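PDB 1P35: early 35 kDa protein from Autographa californica nucleopolyhedrovirus, which blocks apoptosis of infected insect cells by inhibiting host caspases and also suppresses the host's antiviral RNA interference. Local coordinates for residues Y29-M34 and V42-N47. Numbering follows the deposited sequence.
Sequences YINKIM and VLMMFN
Tyr29, Asn31 and Ile33 face Phe46, Met44 and Val42 across two strands that run roughly antiparallel, at 140°, with axes 11.4 Å apart at their closest, so the segments meet through side chains and share no hydrogen bond. The rings of Tyr29 and Phe46 form an offset stack, centroids 5.0 Å apart and planes inclined by 19°. Phe46 CE2 lies over one face of the tyrosine ring, displaced toward its rim, 4.1 Å from Tyr29 CD2. Met44 adds a Met-aromatic contact, its SD 4.4 Å from the centroid of the Tyr29 ring and well off the ring normal. The Met44 chain is extended as far as the sulfur, reaching toward strand 24-33, and a bend at chi3 (67°) brings the terminal methyl obliquely against the ring, CE lying 3.3 Å from Tyr29 CE1. Strands 24-33 and 42-48 are not paired with each other: the first hydrogen-bonds to strands 10-21 and 164-170, the second to strands 2-4 and 148-154, and the side chains between them form a buried, mostly apolar layer. Within it, Asn31 ND2 approaches Met44 SD to 3.5 Å and sits at the edge of the tyrosine ring, in its plane, while Asn31 OD1 is hydrogen-bonded to Tyr100 OH. Ile33 and Val42 reach toward each other tip to tip, CD1 of the isoleucine 3.9 Å from CG1 of the valine, and both also touch Leu154 of strand 148-154.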
ATOM      1  N   TYR A  29     -12.092   5.564 -12.889  1.00 30.62           N
ATOM      2  CA  TYR A  29     -11.133   6.076 -13.835  1.00 25.34           C
ATOM      3  C   TYR A  29     -10.229   6.970 -12.989  1.00 34.00           C
ATOM      4  O   TYR A  29     -10.715   7.914 -12.342  1.00 27.67           O
ATOM      5  CB  TYR A  29     -11.880   6.889 -14.940  1.00 21.85           C
ATOM      6  CG  TYR A  29     -10.985   7.295 -16.123  1.00 39.93           C
ATOM      7  CD1 TYR A  29     -10.061   8.303 -15.964  1.00 22.60           C
ATOM      8  CD2 TYR A  29     -11.021   6.617 -17.363  1.00 20.77           C
ATOM      9  CE1 TYR A  29      -9.180   8.658 -16.960  1.00 27.35           C
ATOM     10  CE2 TYR A  29     -10.112   6.964 -18.419  1.00 20.51           C
ATOM     11  CZ  TYR A  29      -9.184   8.015 -18.176  1.00 28.37           C
ATOM     12  OH  TYR A  29      -8.249   8.462 -19.103  1.00 26.34           O
ATOM     13  N   ILE A  30      -8.930   6.650 -13.015  1.00 31.15           N
ATOM     14  CA  ILE A  30      -7.903   7.334 -12.234  1.00 23.18           C
ATOM     15  C   ILE A  30      -6.711   7.663 -13.138  1.00 43.31           C
ATOM     16  O   ILE A  30      -6.266   6.819 -13.982  1.00 28.80           O
ATOM     17  CB  ILE A  30      -7.326   6.380 -11.113  1.00 28.50           C
ATOM     18  CG1 ILE A  30      -8.372   6.043 -10.086  1.00 20.79           C
ATOM     19  CG2 ILE A  30      -6.143   7.003 -10.382  1.00 27.97           C
ATOM     20  CD1 ILE A  30      -8.400   4.488  -9.847  1.00 23.09           C
ATOM     21  N   ASN A  31      -6.196   8.885 -12.996  1.00 23.50           N
ATOM     22  CA  ASN A  31      -4.982   9.219 -13.764  1.00 29.91           C
ATOM     23  C   ASN A  31      -4.138  10.221 -13.000  1.00 34.81           C
ATOM     24  O   ASN A  31      -4.515  10.645 -11.907  1.00 40.30           O
ATOM     25  CB  ASN A  31      -5.290   9.745 -15.189  1.00 34.16           C
ATOM     26  CG  ASN A  31      -5.990  11.107 -15.218  1.00 26.16           C
ATOM     27  OD1 ASN A  31      -6.130  11.802 -14.199  1.00 30.37           O
ATOM     28  ND2 ASN A  31      -6.464  11.479 -16.408  1.00 17.28           N
ATOM     29  N   LYS A  32      -2.987  10.575 -13.557  1.00 29.39           N
ATOM     30  CA  LYS A  32      -2.121  11.545 -12.905  1.00 33.87           C
ATOM     31  C   LYS A  32      -1.635  12.637 -13.818  1.00 28.92           C
ATOM     32  O   LYS A  32      -0.824  12.397 -14.725  1.00 36.28           O
ATOM     33  CB  LYS A  32      -0.951  10.830 -12.235  1.00 34.28           C
ATOM     34  CG  LYS A  32      -0.077  11.723 -11.363  1.00 55.87           C
ATOM     35  CD  LYS A  32       0.932  10.903 -10.561  1.00 48.96           C
ATOM     36  CE  LYS A  32       0.204   9.866  -9.704  1.00 54.55           C
ATOM     37  NZ  LYS A  32       1.105   9.082  -8.842  1.00 33.80           N
ATOM     38  N   ILE A  33      -2.115  13.848 -13.579  1.00 32.32           N
ATOM     39  CA  ILE A  33      -1.739  15.019 -14.407  1.00 31.10           C
ATOM     40  C   ILE A  33      -0.542  15.811 -13.870  1.00 40.76           C
ATOM     41  O   ILE A  33      -0.475  16.145 -12.700  1.00 57.10           O
ATOM     42  CB  ILE A  33      -2.981  15.950 -14.602  1.00 41.84           C
ATOM     43  CG1 ILE A  33      -4.031  15.171 -15.405  1.00 35.28           C
ATOM     44  CG2 ILE A  33      -2.587  17.279 -15.323  1.00 29.11           C
ATOM     45  CD1 ILE A  33      -5.363  15.859 -15.604  1.00 53.53           C
ATOM     46  N   MET A  34       0.394  16.107 -14.760  1.00 40.51           N
ATOM     47  CA  MET A  34       1.647  16.798 -14.439  1.00 41.79           C
ATOM     48  C   MET A  34       1.780  18.330 -14.439  1.00 64.09           C
ATOM     49  O   MET A  34       2.766  18.843 -13.902  1.00 83.68           O
ATOM     50  CB  MET A  34       2.743  16.251 -15.347  1.00 49.19           C
ATOM     51  CG  MET A  34       3.322  14.922 -14.914  1.00 53.22           C
ATOM     52  SD  MET A  34       4.138  15.070 -13.315  1.00 61.62           S
ATOM     53  CE  MET A  34       5.332  16.519 -13.598  1.00 36.18           C
ATOM     54  N   VAL A  42      -9.161  21.472 -16.415  1.00 40.69           N
ATOM     55  CA  VAL A  42      -8.821  20.437 -17.370  1.00 36.08           C
ATOM     56  C   VAL A  42     -10.202  19.814 -17.654  1.00 38.63           C
ATOM     57  O   VAL A  42     -10.956  19.509 -16.720  1.00 31.52           O
ATOM     58  CB  VAL A  42      -7.907  19.348 -16.713  1.00 33.36           C
ATOM     59  CG1 VAL A  42      -7.709  18.180 -17.667  1.00 23.72           C
ATOM     60  CG2 VAL A  42      -6.573  19.951 -16.300  1.00 30.56           C
ATOM     61  N   LEU A  43     -10.543  19.676 -18.926  1.00 40.76           N
ATOM     62  CA  LEU A  43     -11.796  19.040 -19.326  1.00 40.75           C
ATOM     63  C   LEU A  43     -11.395  17.689 -19.958  1.00 39.04           C
ATOM     64  O   LEU A  43     -10.791  17.653 -21.034  1.00 40.32           O
ATOM     65  CB  LEU A  43     -12.531  19.885 -20.374  1.00 39.86           C
ATOM     66  CG  LEU A  43     -12.578  21.390 -20.074  1.00 46.38           C
ATOM     67  CD1 LEU A  43     -13.520  22.126 -21.017  1.00 29.69           C
ATOM     68  CD2 LEU A  43     -13.020  21.582 -18.625  1.00 28.61           C
ATOM     69  N   MET A  44     -11.654  16.595 -19.254  1.00 35.27           N
ATOM     70  CA  MET A  44     -11.350  15.287 -19.798  1.00 26.03           C
ATOM     71  C   MET A  44     -12.680  14.660 -20.220  1.00 23.72           C
ATOM     72  O   MET A  44     -13.620  14.631 -19.448  1.00 28.99           O
ATOM     73  CB  MET A  44     -10.664  14.405 -18.760  1.00 30.39           C
ATOM     74  CG  MET A  44     -10.491  12.962 -19.243  1.00 35.76           C
ATOM     75  SD  MET A  44      -9.478  11.863 -18.212  1.00 30.15           S
ATOM     76  CE  MET A  44     -10.459  11.693 -16.688  1.00 31.86           C
ATOM     77  N   MET A  45     -12.774  14.179 -21.438  1.00 26.21           N
ATOM     78  CA  MET A  45     -14.044  13.610 -21.866  1.00 18.05           C
ATOM     79  C   MET A  45     -13.851  12.302 -22.518  1.00 28.39           C
ATOM     80  O   MET A  45     -12.785  12.037 -23.059  1.00 33.46           O
ATOM     81  CB  MET A  45     -14.734  14.555 -22.834  1.00 35.94           C
ATOM     82  CG  MET A  45     -14.760  16.033 -22.360  1.00 28.62           C
ATOM     83  SD  MET A  45     -16.033  16.862 -23.304  1.00 40.89           S
ATOM     84  CE  MET A  45     -15.453  18.610 -23.127  1.00 19.07           C
ATOM     85  N   PHE A  46     -14.857  11.443 -22.467  1.00 26.30           N
ATOM     86  CA  PHE A  46     -14.663  10.176 -23.144  1.00 28.57           C
ATOM     87  C   PHE A  46     -15.991   9.470 -23.291  1.00 32.81           C
ATOM     88  O   PHE A  46     -16.979   9.750 -22.573  1.00 27.44           O
ATOM     89  CB  PHE A  46     -13.616   9.320 -22.378  1.00 22.79           C
ATOM     90  CG  PHE A  46     -13.975   9.038 -20.909  1.00 33.57           C
ATOM     91  CD1 PHE A  46     -14.910   8.043 -20.574  1.00 33.45           C
ATOM     92  CD2 PHE A  46     -13.355   9.757 -19.865  1.00 20.01           C
ATOM     93  CE1 PHE A  46     -15.226   7.750 -19.238  1.00 28.69           C
ATOM     94  CE2 PHE A  46     -13.661   9.483 -18.512  1.00 19.67           C
ATOM     95  CZ  PHE A  46     -14.604   8.466 -18.197  1.00 35.38           C
ATOM     96  N   ASN A  47     -16.013   8.553 -24.235  1.00 28.61           N
ATOM     97  CA  ASN A  47     -17.209   7.798 -24.517  1.00 34.94           C
ATOM     98  C   ASN A  47     -17.511   6.701 -23.499  1.00 31.75           C
ATOM     99  O   ASN A  47     -16.588   6.091 -22.924  1.00 23.46           O
ATOM    100  CB  ASN A  47     -17.093   7.179 -25.920  1.00 39.95           C
ATOM    101  CG  ASN A  47     -17.226   8.202 -27.037  1.00 28.26           C
ATOM    102  OD1 ASN A  47     -16.514   8.143 -28.055  1.00 34.46           O
ATOM    103  ND2 ASN A  47     -18.164   9.121 -26.874  1.00 27.86           N
TER